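Local structure of acetyl-CoA C-acetyltransferase (Syntrophomonas wolfei subsp. wolfei, 7N7Z) at residues 15-20 and 201-206; 52-57 and 100-105; 69-74 and 83-88; 94-99 and 395-400; 185-190 and 222-227. The protein probably catalyses the reversible, thiolase-type transfer of an acetyl group between two acetyl-CoA molecules to give acetoacetyl-CoA. One frame throughout, in Å; residues are numbered along the deposited sequence.

Contact 1. Residues 15-20 and 201-206; sequences RTPIGR and REIVPV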
# COMPACT_ATOMS: atom_id res chain seq x y z
N ARG B 15 -11.31 26.47 -20.89
CA ARG B 15 -10.63 25.22 -20.58
C ARG B 15 -9.16 25.52 -20.37
O ARG B 15 -8.63 26.52 -20.86
CB ARG B 15 -10.82 24.18 -21.68
CG ARG B 15 -10.12 24.49 -23.01
CD ARG B 15 -10.02 23.24 -23.88
NE ARG B 15 -9.39 23.50 -25.17
CZ ARG B 15 -8.11 23.27 -25.45
NH1 ARG B 15 -7.27 22.81 -24.54
NH2 ARG B 15 -7.67 23.50 -26.68
N THR B 16 -8.50 24.65 -19.61
CA THR B 16 -7.06 24.70 -19.49
C THR B 16 -6.43 24.00 -20.68
O THR B 16 -7.12 23.34 -21.46
CB THR B 16 -6.62 24.05 -18.18
OG1 THR B 16 -6.76 22.62 -18.28
CG2 THR B 16 -7.45 24.55 -17.01
N PRO B 17 -5.12 24.14 -20.87
CA PRO B 17 -4.45 23.30 -21.87
C PRO B 17 -4.58 21.83 -21.50
O PRO B 17 -4.79 21.47 -20.35
CB PRO B 17 -2.99 23.77 -21.80
CG PRO B 17 -3.04 25.13 -21.19
CD PRO B 17 -4.20 25.10 -20.24
N ILE B 18 -4.46 20.98 -22.52
CA ILE B 18 -4.50 19.53 -22.32
C ILE B 18 -3.06 19.07 -22.12
O ILE B 18 -2.27 19.04 -23.06
CB ILE B 18 -5.16 18.82 -23.51
CG1 ILE B 18 -6.59 19.36 -23.71
CG2 ILE B 18 -5.20 17.31 -23.27
CD1 ILE B 18 -7.31 18.76 -24.89
N GLY B 19 -2.73 18.71 -20.87
CA GLY B 19 -1.38 18.32 -20.54
C GLY B 19 -1.11 16.85 -20.76
O GLY B 19 -2.02 16.02 -20.80
N ARG B 20 0.17 16.53 -20.92
CA ARG B 20 0.59 15.14 -21.10
C ARG B 20 0.47 14.37 -19.79
O ARG B 20 0.62 14.93 -18.70
CB ARG B 20 2.03 15.08 -21.59
CG ARG B 20 2.19 15.06 -23.10
CD ARG B 20 3.66 15.05 -23.49
NE ARG B 20 3.87 15.26 -24.91
CZ ARG B 20 4.32 14.35 -25.76
NH1 ARG B 20 4.61 13.12 -25.37
NH2 ARG B 20 4.49 14.68 -27.04
N ARG B 201 -8.03 31.54 -27.62
CA ARG B 201 -9.21 32.20 -27.08
C ARG B 201 -9.86 31.36 -25.99
O ARG B 201 -10.19 31.87 -24.91
CB ARG B 201 -10.21 32.49 -28.20
CG ARG B 201 -9.71 33.46 -29.25
CD ARG B 201 -10.51 33.32 -30.54
NE ARG B 201 -10.35 32.00 -31.14
CZ ARG B 201 -11.30 31.34 -31.79
NH1 ARG B 201 -12.51 31.85 -31.96
NH2 ARG B 201 -11.03 30.13 -32.27
N GLU B 202 -10.06 30.07 -26.25
CA GLU B 202 -10.77 29.21 -25.30
C GLU B 202 -9.91 28.85 -24.10
O GLU B 202 -10.44 28.56 -23.02
CB GLU B 202 -11.24 27.93 -26.00
CG GLU B 202 -10.13 27.05 -26.53
CD GLU B 202 -10.62 26.03 -27.54
OE1 GLU B 202 -11.02 26.44 -28.65
OE2 GLU B 202 -10.61 24.82 -27.22
N ILE B 203 -8.59 28.85 -24.25
CA ILE B 203 -7.70 28.38 -23.20
C ILE B 203 -7.56 29.44 -22.12
O ILE B 203 -7.54 30.65 -22.41
CB ILE B 203 -6.33 27.99 -23.78
CG1 ILE B 203 -6.37 26.55 -24.29
CG2 ILE B 203 -5.22 28.16 -22.74
CD1 ILE B 203 -5.11 26.10 -25.01
N VAL B 204 -7.47 29.00 -20.88
CA VAL B 204 -6.99 29.81 -19.77
C VAL B 204 -5.71 29.16 -19.26
O VAL B 204 -5.72 27.97 -18.96
CB VAL B 204 -8.02 29.94 -18.63
CG1 VAL B 204 -8.48 28.57 -18.14
CG2 VAL B 204 -7.44 30.76 -17.48
N PRO B 205 -4.60 29.89 -19.17
CA PRO B 205 -3.33 29.23 -18.83
C PRO B 205 -3.30 28.76 -17.38
O PRO B 205 -4.00 29.28 -16.51
CB PRO B 205 -2.28 30.32 -19.08
CG PRO B 205 -3.02 31.60 -18.95
CD PRO B 205 -4.43 31.34 -19.39
N VAL B 206 -2.48 27.74 -17.14
CA VAL B 206 -2.25 27.19 -15.81
C VAL B 206 -0.83 27.56 -15.40
O VAL B 206 0.13 27.28 -16.12
CB VAL B 206 -2.45 25.67 -15.78
CG1 VAL B 206 -2.15 25.12 -14.39
CG2 VAL B 206 -3.86 25.31 -16.22
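The tight end of this contact is polar and centres on Arg15. Its backbone meets residues 201-206 in a single bridge with Ile203: the N-H of Arg15 reaches the O of Glu202, lying above that carbonyl's plane, while Val204 N gives a short bond of 2.7 Å to Arg15 O, in the carbonyl plane. A CA-H...O contact from Ile203 CA, 3.1 Å from Arg15 O, crowds the same oxygen. With CG in the crowded position between N and carbonyl carbon (chi1 68°) and the chain extended from there to NE, the guanidinium is carried back to Glu202. Arg15 NE binds Glu202 OE2 at 2.7 Å and 165°, in the guanidinium plane and on the anti lone pair of the carboxylate, whose plane stands almost perpendicular (88°); the bond from NH2 to the same oxygen is weak. Ile203 CG1 lies over one guanidinium face, and Arg15 NH1 turns back to Thr16 O. In the thiolase fold this pins the far part of strand 8-20 to the loop that follows helix 176-196. The buried charges have further partners, Asp220 for Arg15 NH1 and the hydroxyl of Ser370 for Glu202 OE2.

Beyond Thr16 the fit loosens into van der Waals touches. Val206 CG2 rests 3.6 Å from Thr16 CB, a branched apolar residue that packs closely on the threonine, and Pro17 CG meets Ile203 CG2 at 4.0 Å. Pro17, with no N-H to satisfy, suits this apolar flank. On the outer side Val204 is partly exposed, and Pro205, turned away from residues 15-20, lies at the surface.

Contact 2. Residues 52-57 and 100-105; sequences IDEIVG and EIACQN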
# COMPACT_ATOMS: atom_id res chain seq x y z
N ILE B 52 -24.74 32.43 -8.58
CA ILE B 52 -24.83 31.16 -9.28
C ILE B 52 -25.57 30.16 -8.39
O ILE B 52 -25.28 30.04 -7.20
CB ILE B 52 -23.44 30.65 -9.68
CG1 ILE B 52 -22.82 31.59 -10.72
CG2 ILE B 52 -23.51 29.22 -10.20
CD1 ILE B 52 -21.39 31.25 -11.11
N ASP B 53 -26.52 29.44 -8.98
CA ASP B 53 -27.44 28.63 -8.18
C ASP B 53 -26.86 27.28 -7.80
O ASP B 53 -27.25 26.71 -6.78
CB ASP B 53 -28.75 28.42 -8.95
CG ASP B 53 -29.56 29.70 -9.07
OD1 ASP B 53 -29.71 30.40 -8.05
OD2 ASP B 53 -30.03 30.00 -10.19
N GLU B 54 -25.93 26.74 -8.59
CA GLU B 54 -25.40 25.41 -8.33
C GLU B 54 -24.11 25.23 -9.10
O GLU B 54 -23.74 26.04 -9.95
CB GLU B 54 -26.41 24.32 -8.72
CG GLU B 54 -26.61 24.17 -10.23
CD GLU B 54 -27.51 23.01 -10.59
OE1 GLU B 54 -27.66 22.09 -9.76
OE2 GLU B 54 -28.04 23.00 -11.72
N ILE B 55 -23.42 24.13 -8.79
CA ILE B 55 -22.33 23.62 -9.61
C ILE B 55 -22.61 22.14 -9.87
O ILE B 55 -22.90 21.39 -8.93
CB ILE B 55 -20.95 23.81 -8.95
CG1 ILE B 55 -19.85 23.28 -9.88
CG2 ILE B 55 -20.90 23.11 -7.60
CD1 ILE B 55 -18.45 23.48 -9.35
N VAL B 56 -22.55 21.74 -11.13
CA VAL B 56 -22.61 20.34 -11.52
C VAL B 56 -21.21 19.96 -12.00
O VAL B 56 -20.79 20.38 -13.08
CB VAL B 56 -23.66 20.08 -12.60
CG1 VAL B 56 -23.81 18.59 -12.85
CG2 VAL B 56 -25.00 20.69 -12.19
N GLY B 57 -20.49 19.19 -11.19
CA GLY B 57 -19.11 18.85 -11.46
C GLY B 57 -18.99 17.49 -12.12
O GLY B 57 -19.57 16.51 -11.65
N GLU B 100 -26.05 18.38 -19.34
CA GLU B 100 -27.47 18.07 -19.43
C GLU B 100 -28.16 18.28 -18.09
O GLU B 100 -29.20 18.94 -18.01
CB GLU B 100 -27.67 16.64 -19.92
CG GLU B 100 -29.08 16.35 -20.40
CD GLU B 100 -29.29 14.89 -20.79
OE1 GLU B 100 -29.95 14.64 -21.81
OE2 GLU B 100 -28.80 14.00 -20.06
N ILE B 101 -27.59 17.71 -17.02
CA ILE B 101 -28.21 17.82 -15.70
C ILE B 101 -28.44 19.29 -15.35
O ILE B 101 -29.52 19.67 -14.88
CB ILE B 101 -27.34 17.12 -14.64
CG1 ILE B 101 -27.37 15.60 -14.86
CG2 ILE B 101 -27.83 17.47 -13.24
CD1 ILE B 101 -26.23 14.87 -14.17
N ALA B 102 -27.43 20.12 -15.57
CA ALA B 102 -27.57 21.55 -15.27
C ALA B 102 -28.60 22.20 -16.18
O ALA B 102 -29.45 22.98 -15.71
CB ALA B 102 -26.22 22.24 -15.41
N CYS B 103 -28.56 21.90 -17.47
CA CYS B 103 -29.48 22.55 -18.41
C CYS B 103 -30.92 22.16 -18.12
O CYS B 103 -31.82 23.01 -18.16
CB CYS B 103 -29.09 22.20 -19.84
SG CYS B 103 -27.58 23.02 -20.42
N GLN B 104 -31.17 20.88 -17.84
CA GLN B 104 -32.53 20.45 -17.54
C GLN B 104 -33.02 21.05 -16.23
O GLN B 104 -34.22 21.30 -16.08
CB GLN B 104 -32.60 18.92 -17.49
CG GLN B 104 -32.41 18.28 -18.86
CD GLN B 104 -32.56 16.76 -18.86
OE1 GLN B 104 -32.76 16.15 -19.91
NE2 GLN B 104 -32.45 16.15 -17.68
N ASN B 105 -32.13 21.28 -15.27
CA ASN B 105 -32.51 22.04 -14.08
C ASN B 105 -32.94 23.45 -14.45
O ASN B 105 -33.90 23.99 -13.88
CB ASN B 105 -31.35 22.08 -13.09
CG ASN B 105 -31.50 21.07 -11.96
OD1 ASN B 105 -32.46 21.12 -11.19
ND2 ASN B 105 -30.56 20.14 -11.87
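This is buried helix-on-strand packing inside the thiolase N-terminal domain: helix 94-107 lies against strand 54-58 of the N-terminal half's sheet. The two short segments run nearly antiparallel, at 151°, and their axes approach to 8.8 Å. No hydrogen bond crosses. Val56 holds the apolar half by spreading its two methyls: CG2, anti to the carbonyl carbon, sits 3.8 Å from Ala102 CB, and CG1, anti to the backbone N, touches Ile101 CG2 at 4.2 Å. Alanine suits the point of closest backbone approach, where Val56 CA and Ala102 CA are 6.3 Å apart, because a single methyl lets the helix settle there.

Helix 94-107 belongs to the helical layer between the two sheets of the five-layered alpha-beta-alpha-beta-alpha thiolase fold, and on this side the packing continues beside Val56 with Val88 of strand 84-89, which Ile101 also touches. The second half of the contact is polar. Glu54 CG takes the crowded position between N and carbonyl carbon (chi1 71°), and the chain then extends until OE2 lies 3.7 Å from Asn105 CB. The carboxylate and amide planes are nearly perpendicular, 84° apart. Asn105 ND2 turns back instead to Ile101 O, an oxygen that also accepts from Asn105 N. The buried carboxylate of Glu54 has its polar partners elsewhere: OE2 bonds the hydroxyl of Ser114, and OE1 makes a salt bridge with Arg97 of the second subunit.

Contact 3. Residues 69-74 and 83-88; sequences PPRIIG and SGSCMV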
# COMPACT_ATOMS: atom_id res chain seq x y z
N PRO B 69 -15.73 17.18 -4.39
CA PRO B 69 -14.84 18.22 -4.91
C PRO B 69 -15.61 19.38 -5.54
O PRO B 69 -15.22 20.54 -5.36
CB PRO B 69 -14.00 17.48 -5.96
CG PRO B 69 -13.98 16.06 -5.48
CD PRO B 69 -15.32 15.83 -4.83
N PRO B 70 -16.68 19.11 -6.29
CA PRO B 70 -17.42 20.24 -6.89
C PRO B 70 -17.90 21.26 -5.87
O PRO B 70 -17.95 22.46 -6.19
CB PRO B 70 -18.59 19.55 -7.60
CG PRO B 70 -18.10 18.17 -7.89
CD PRO B 70 -17.24 17.81 -6.71
N ARG B 71 -18.26 20.83 -4.66
CA ARG B 71 -18.59 21.79 -3.61
C ARG B 71 -17.36 22.58 -3.18
O ARG B 71 -17.45 23.78 -2.90
CB ARG B 71 -19.23 21.07 -2.42
CG ARG B 71 -19.52 21.97 -1.22
CD ARG B 71 -20.56 23.05 -1.53
NE ARG B 71 -21.10 23.63 -0.31
CZ ARG B 71 -22.15 24.44 -0.26
NH1 ARG B 71 -22.80 24.80 -1.36
NH2 ARG B 71 -22.56 24.90 0.92
N ILE B 72 -16.20 21.91 -3.12
CA ILE B 72 -14.96 22.63 -2.84
C ILE B 72 -14.67 23.62 -3.95
O ILE B 72 -14.30 24.78 -3.70
CB ILE B 72 -13.80 21.63 -2.66
CG1 ILE B 72 -14.01 20.79 -1.40
CG2 ILE B 72 -12.47 22.38 -2.59
CD1 ILE B 72 -13.13 19.55 -1.34
N ILE B 73 -14.83 23.19 -5.20
CA ILE B 73 -14.52 24.06 -6.34
C ILE B 73 -15.49 25.24 -6.38
O ILE B 73 -15.09 26.37 -6.68
CB ILE B 73 -14.56 23.25 -7.65
CG1 ILE B 73 -13.43 22.21 -7.66
CG2 ILE B 73 -14.44 24.17 -8.85
CD1 ILE B 73 -13.69 21.05 -8.59
N GLY B 74 -16.77 25.00 -6.08
CA GLY B 74 -17.74 26.07 -6.14
C GLY B 74 -17.51 27.13 -5.08
O GLY B 74 -17.56 28.33 -5.36
N SER B 83 -25.97 27.52 -2.74
CA SER B 83 -25.97 26.90 -4.06
C SER B 83 -25.94 25.38 -3.95
O SER B 83 -25.47 24.80 -2.97
CB SER B 83 -24.78 27.39 -4.89
OG SER B 83 -23.55 27.12 -4.23
N GLY B 84 -26.44 24.73 -5.00
CA GLY B 84 -26.40 23.29 -5.07
C GLY B 84 -25.05 22.77 -5.53
O GLY B 84 -24.22 23.49 -6.07
N SER B 85 -24.83 21.48 -5.30
CA SER B 85 -23.58 20.85 -5.68
C SER B 85 -23.81 19.36 -5.88
O SER B 85 -24.58 18.74 -5.13
CB SER B 85 -22.49 21.07 -4.61
OG SER B 85 -22.81 20.38 -3.42
N CYS B 86 -23.16 18.80 -6.89
CA CYS B 86 -23.20 17.36 -7.12
C CYS B 86 -22.09 17.00 -8.09
O CYS B 86 -21.56 17.86 -8.81
CB CYS B 86 -24.56 16.92 -7.67
SG CYS B 86 -24.79 17.20 -9.44
N MET B 87 -21.74 15.72 -8.10
CA MET B 87 -20.69 15.18 -8.96
C MET B 87 -21.28 14.07 -9.81
O MET B 87 -21.92 13.15 -9.28
CB MET B 87 -19.52 14.65 -8.12
CG MET B 87 -18.36 14.15 -8.94
SD MET B 87 -16.88 13.94 -7.93
CE MET B 87 -17.35 12.47 -7.03
N VAL B 88 -21.07 14.15 -11.12
CA VAL B 88 -21.65 13.22 -12.07
C VAL B 88 -20.53 12.55 -12.85
O VAL B 88 -19.47 13.14 -13.08
CB VAL B 88 -22.63 13.94 -13.03
CG1 VAL B 88 -21.98 15.16 -13.65
CG2 VAL B 88 -23.13 12.99 -14.12
O HOH W 1 -22.29 24.55 -4.64
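Arg71 leaves helix 69-76 alongside strand 84-89 and can be followed outward atom by atom. Its CB lies 3.8 Å from Ser85 OG, where the small serine leaves room for the helix to come near. CG is anti to the backbone N (chi1 175°), and a bend at the next torsion (chi2 64°) brings CD back past the same serine, with CD 4.0 Å from Ser85 OG. The nearly extended end then carries the guanidinium to the start of the strand. There NH1 lies 3.1 Å from Ser83 O and donates a weak bond to a water in the guanidinium plane; that water donates to Ser83 OG and, at 2.6 Å, to Gly84 O. NH2 is bound to Val81 O, and Ser83 OG has its own bond to Pro80 O, so the tip sits among the carbonyls of the helix-to-strand connection. Ser85 OG is bonded to Ser393 of the second subunit.

At the other end the contact is mainly apolar. The Pro70 ring crosses Met87 at about a right angle, its CG 3.8 Å from Met87 CB and also against Cys86 O, and Met87 SD lies 4.0 Å from Pro69 CD. Prolines fit the first turn of a helix, where no N-H is needed for i to i-4 bonding, and the flexible thioether follows their rings. Helix 69-76 is the crossover helix of the beta-alpha-beta unit 54-58, 69-76, 84-89, whose last strand pairs antiparallel with one of the second subunit.

Contact 4. Residues 94-99 and 395-400; sequences SGMRAT and MASLWT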
# COMPACT_ATOMS: atom_id res chain seq x y z
N SER B 94 -18.76 12.43 -19.24
CA SER B 94 -19.06 13.03 -17.94
C SER B 94 -19.40 14.51 -18.08
O SER B 94 -20.42 14.98 -17.57
CB SER B 94 -17.87 12.82 -17.00
OG SER B 94 -17.93 11.56 -16.37
N GLY B 95 -18.54 15.26 -18.78
CA GLY B 95 -18.77 16.68 -18.93
C GLY B 95 -20.03 17.00 -19.71
O GLY B 95 -20.67 18.03 -19.47
N MET B 96 -20.42 16.13 -20.64
CA MET B 96 -21.63 16.35 -21.42
C MET B 96 -22.88 15.98 -20.64
O MET B 96 -23.95 16.55 -20.89
CB MET B 96 -21.54 15.56 -22.73
CG MET B 96 -22.78 15.67 -23.62
SD MET B 96 -22.53 15.53 -25.42
CE MET B 96 -21.10 16.56 -25.71
N ARG B 97 -22.78 15.04 -19.69
CA ARG B 97 -23.91 14.72 -18.84
C ARG B 97 -24.09 15.76 -17.74
O ARG B 97 -25.23 16.10 -17.39
CB ARG B 97 -23.74 13.33 -18.22
CG ARG B 97 -24.99 12.79 -17.52
CD ARG B 97 -26.16 12.60 -18.49
NE ARG B 97 -27.39 12.22 -17.82
CZ ARG B 97 -27.81 10.97 -17.64
NH1 ARG B 97 -27.10 9.94 -18.05
NH2 ARG B 97 -28.98 10.75 -17.04
N ALA B 98 -22.99 16.27 -17.18
CA ALA B 98 -23.08 17.41 -16.28
C ALA B 98 -23.78 18.58 -16.96
O ALA B 98 -24.59 19.28 -16.34
CB ALA B 98 -21.69 17.82 -15.80
N THR B 99 -23.47 18.80 -18.24
CA THR B 99 -24.14 19.86 -18.99
C THR B 99 -25.64 19.62 -19.07
O THR B 99 -26.44 20.55 -18.87
CB THR B 99 -23.53 19.96 -20.39
OG1 THR B 99 -22.16 20.35 -20.29
CG2 THR B 99 -24.28 20.99 -21.23
N MET B 395 -23.21 10.02 -25.91
CA MET B 395 -23.99 11.25 -25.84
C MET B 395 -23.74 12.10 -27.08
O MET B 395 -22.71 11.96 -27.75
CB MET B 395 -23.66 12.06 -24.58
CG MET B 395 -24.43 11.63 -23.35
SD MET B 395 -24.10 12.68 -21.93
CE MET B 395 -25.40 13.91 -22.11
N ALA B 396 -24.69 12.98 -27.36
CA ALA B 396 -24.58 13.96 -28.42
C ALA B 396 -25.41 15.18 -28.03
O ALA B 396 -26.39 15.06 -27.31
CB ALA B 396 -25.04 13.40 -29.77
N SER B 397 -25.00 16.35 -28.53
CA SER B 397 -25.69 17.59 -28.20
C SER B 397 -25.60 18.53 -29.39
O SER B 397 -24.65 18.48 -30.17
CB SER B 397 -25.09 18.25 -26.95
OG SER B 397 -23.69 18.42 -27.08
N LEU B 398 -26.61 19.40 -29.51
CA LEU B 398 -26.71 20.35 -30.60
C LEU B 398 -26.93 21.75 -30.05
O LEU B 398 -27.61 21.93 -29.04
CB LEU B 398 -27.85 19.98 -31.55
CG LEU B 398 -27.72 18.62 -32.23
CD1 LEU B 398 -29.07 18.15 -32.76
CD2 LEU B 398 -26.69 18.67 -33.35
N TRP B 399 -26.33 22.73 -30.73
CA TRP B 399 -26.34 24.11 -30.25
C TRP B 399 -26.42 25.04 -31.45
O TRP B 399 -26.07 24.67 -32.58
CB TRP B 399 -25.08 24.42 -29.42
CG TRP B 399 -24.76 23.37 -28.38
CD1 TRP B 399 -24.26 22.11 -28.60
CD2 TRP B 399 -24.90 23.50 -26.96
NE1 TRP B 399 -24.09 21.46 -27.41
CE2 TRP B 399 -24.47 22.28 -26.39
CE3 TRP B 399 -25.35 24.52 -26.12
CZ2 TRP B 399 -24.48 22.06 -25.01
CZ3 TRP B 399 -25.36 24.30 -24.76
CH2 TRP B 399 -24.93 23.08 -24.22
N THR B 400 -26.88 26.27 -31.20
CA THR B 400 -26.95 27.29 -32.23
C THR B 400 -26.59 28.64 -31.64
O THR B 400 -26.87 28.92 -30.47
CB THR B 400 -28.34 27.37 -32.88
OG1 THR B 400 -28.31 28.28 -33.98
CG2 THR B 400 -29.39 27.85 -31.87
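Two methionine torsions set up this contact. Met96 has CG anti to its backbone N and bends at the thioether, whereas Met395 has CG anti to its carbonyl carbon (chi1 -84°) and bends there too, so the chains slide past each other in opposite directions. Their meeting is tight: Met96 CG is 3.5 Å from Met395 CE, closer than usual for two carbons. The same methyl approaches the helix backbone, with Met395 CE 3.2 Å from Met96 O, while Met395 SD rests 3.8 Å from Arg97 CB. Further along, Met96 SD and CE both lie against the hydroxyl of Ser397, CE being 3.5 Å from Ser397 OG. Unbranched thioethers suit this place because they can bend to pack between helix and strand.

Ser397 OG, in the crowded position between N and carbonyl carbon, also accepts a hydrogen bond from Trp399 NE1, 3.1 Å long at 161° and close to the indole plane, which fixes the ring's rotation. The ring then meets Thr99 tip to tip: Thr99 CG2 arrives at the edge, 3.7 Å from Trp399 CH2. Thr99 turns its OG1 back to Gly95 O, which accepts from Thr99 N as well, leaving the methyl CG2 directed at the indole's edge.

Segments 94-99 and 395-400 cross at 52°, their axes 8.9 Å apart, which joins helix 94-107 of the N-terminal thiolase domain to strand 394-400 of the C-terminal one; strands 277-285 and 382-387 flank that strand, and Ile368, Leu365 and Met371 of helix 360-378 pack beside Met96, Thr99 and Trp399.

Contact 5. Residues 185-190 and 222-227; sequences TSHQNA and HPIRGA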
# COMPACT_ATOMS: atom_id res chain seq x y z
N THR B 185 -3.47 12.88 -39.58
CA THR B 185 -4.12 14.18 -39.77
C THR B 185 -4.48 14.81 -38.43
O THR B 185 -4.40 16.03 -38.27
CB THR B 185 -5.37 14.02 -40.64
OG1 THR B 185 -6.12 12.88 -40.21
CG2 THR B 185 -4.98 13.85 -42.10
N SER B 186 -4.88 14.00 -37.45
CA SER B 186 -5.22 14.54 -36.14
C SER B 186 -3.99 15.15 -35.47
O SER B 186 -4.03 16.28 -34.98
CB SER B 186 -5.82 13.44 -35.26
OG SER B 186 -7.17 13.20 -35.61
N HIS B 187 -2.88 14.40 -35.44
CA HIS B 187 -1.64 14.96 -34.92
C HIS B 187 -1.21 16.19 -35.71
O HIS B 187 -0.80 17.20 -35.12
CB HIS B 187 -0.53 13.90 -34.96
CG HIS B 187 -0.80 12.72 -34.07
ND1 HIS B 187 -0.68 12.77 -32.70
CD2 HIS B 187 -1.17 11.45 -34.37
CE1 HIS B 187 -0.97 11.59 -32.19
NE2 HIS B 187 -1.27 10.77 -33.18
N GLN B 188 -1.31 16.13 -37.04
CA GLN B 188 -0.90 17.26 -37.86
C GLN B 188 -1.85 18.44 -37.70
O GLN B 188 -1.41 19.58 -37.50
CB GLN B 188 -0.82 16.82 -39.33
CG GLN B 188 0.24 15.77 -39.59
CD GLN B 188 0.48 15.53 -41.07
OE1 GLN B 188 -0.44 15.19 -41.81
NE2 GLN B 188 1.72 15.71 -41.50
N ASN B 189 -3.16 18.18 -37.77
CA ASN B 189 -4.13 19.26 -37.55
C ASN B 189 -3.96 19.86 -36.16
O ASN B 189 -3.99 21.08 -36.00
CB ASN B 189 -5.55 18.73 -37.74
CG ASN B 189 -5.92 18.56 -39.20
OD1 ASN B 189 -5.25 19.09 -40.09
ND2 ASN B 189 -6.99 17.82 -39.46
N ALA B 190 -3.79 19.01 -35.14
CA ALA B 190 -3.58 19.51 -33.79
C ALA B 190 -2.33 20.38 -33.73
O ALA B 190 -2.35 21.50 -33.20
CB ALA B 190 -3.48 18.35 -32.81
N HIS B 222 -0.00 17.27 -26.21
CA HIS B 222 -0.06 15.87 -26.58
C HIS B 222 0.38 15.58 -28.02
O HIS B 222 0.99 14.54 -28.26
CB HIS B 222 -1.48 15.32 -26.39
CG HIS B 222 -1.60 13.86 -26.71
ND1 HIS B 222 -1.08 12.87 -25.90
CD2 HIS B 222 -2.18 13.22 -27.75
CE1 HIS B 222 -1.33 11.69 -26.43
NE2 HIS B 222 -2.00 11.87 -27.55
N PRO B 223 0.08 16.44 -29.00
CA PRO B 223 0.28 16.03 -30.40
C PRO B 223 1.74 15.70 -30.69
O PRO B 223 2.67 16.30 -30.14
CB PRO B 223 -0.19 17.25 -31.21
CG PRO B 223 -0.13 18.39 -30.28
CD PRO B 223 -0.35 17.85 -28.90
N ILE B 224 1.93 14.72 -31.57
CA ILE B 224 3.25 14.24 -31.95
C ILE B 224 3.77 15.09 -33.10
O ILE B 224 3.15 15.14 -34.17
CB ILE B 224 3.23 12.76 -32.34
CG1 ILE B 224 2.35 11.95 -31.37
CG2 ILE B 224 4.64 12.19 -32.35
CD1 ILE B 224 2.12 10.51 -31.79
N ARG B 225 4.90 15.76 -32.89
CA ARG B 225 5.46 16.65 -33.89
C ARG B 225 6.22 15.85 -34.95
O ARG B 225 6.83 14.82 -34.66
CB ARG B 225 6.39 17.67 -33.24
CG ARG B 225 5.73 18.51 -32.16
CD ARG B 225 5.06 19.74 -32.74
NE ARG B 225 4.26 20.44 -31.74
CZ ARG B 225 4.27 21.75 -31.54
NH1 ARG B 225 5.05 22.56 -32.25
NH2 ARG B 225 3.49 22.27 -30.60
N GLY B 226 6.16 16.34 -36.18
CA GLY B 226 6.87 15.70 -37.27
C GLY B 226 6.31 14.36 -37.68
O GLY B 226 7.02 13.56 -38.30
N ALA B 227 5.05 14.08 -37.34
CA ALA B 227 4.46 12.79 -37.70
C ALA B 227 4.41 12.63 -39.21
O ALA B 227 4.07 13.56 -39.95
CB ALA B 227 3.06 12.68 -37.11
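His187 and Ile224 lie side by side and point the same way, and the contact is built on that pairing. The imidazole stands on helix 176-196 with CG anti to its carbonyl carbon, and Ile224, with the corresponding first torsion, runs its CG1-CD1 branch across one ring face. CD1 sits 3.7 Å from the ring centroid and 29° off the normal, a CH-pi contact, and comes within 3.3 Å of His187 CE1. The ring edge is turned to the loop backbone, where Pro223 CA lies near its plane. Ile224 N gives a weak hydrogen bond, 3.4 Å long at 166°, to His187 ND1.

One turn on, Ala190 CB faces Pro223 CB at 3.8 Å, two compact groups that let loop and helix approach closely. A type II beta turn from Ile224 to Ala227, with Gly226 at positive phi (69°), brings Ala227 CB back to 4.4 Å from His187 CB. The exposed Gln188 brings NE2 to 3.5 Å from Ala227 O at the solvent side. Ile354 of helix 353-356 also packs against His187. Both segments belong to the long excursion between strands 113-121 and 254-264, the loop domain over the catalytic core in thiolases.

His187 NE2 is hydrogen-bonded to Ala248 O, so NE2 must carry the proton; ND1, accepting from Ile224 N, would then be bare, consistent with a neutral imidazole linking helix to loop.

Contacts 2, 3 and 4 form a connected block: contacts 2 and 3 have centres about 10 Å apart and share neighbouring strands 54-58 and 84-89, with Asp53 O 2.8 Å from Gly84 N, while contacts 2 and 4 use successive parts of helix 94-107. Contacts 2 and 3 reach the second subunit more extensively than contact 4 does through Arg97. Contact 1 lies about 20 Å or more, centre to centre, from these three and about 17 Å from contact 5, which it touches through Arg20. Side chain to side chain, Met96 and Met395 lie about 9 Å from the predicted catalytic Cys92 and Cys388 respectively, and His187 and Arg15 about 11 and 12 Å from His358.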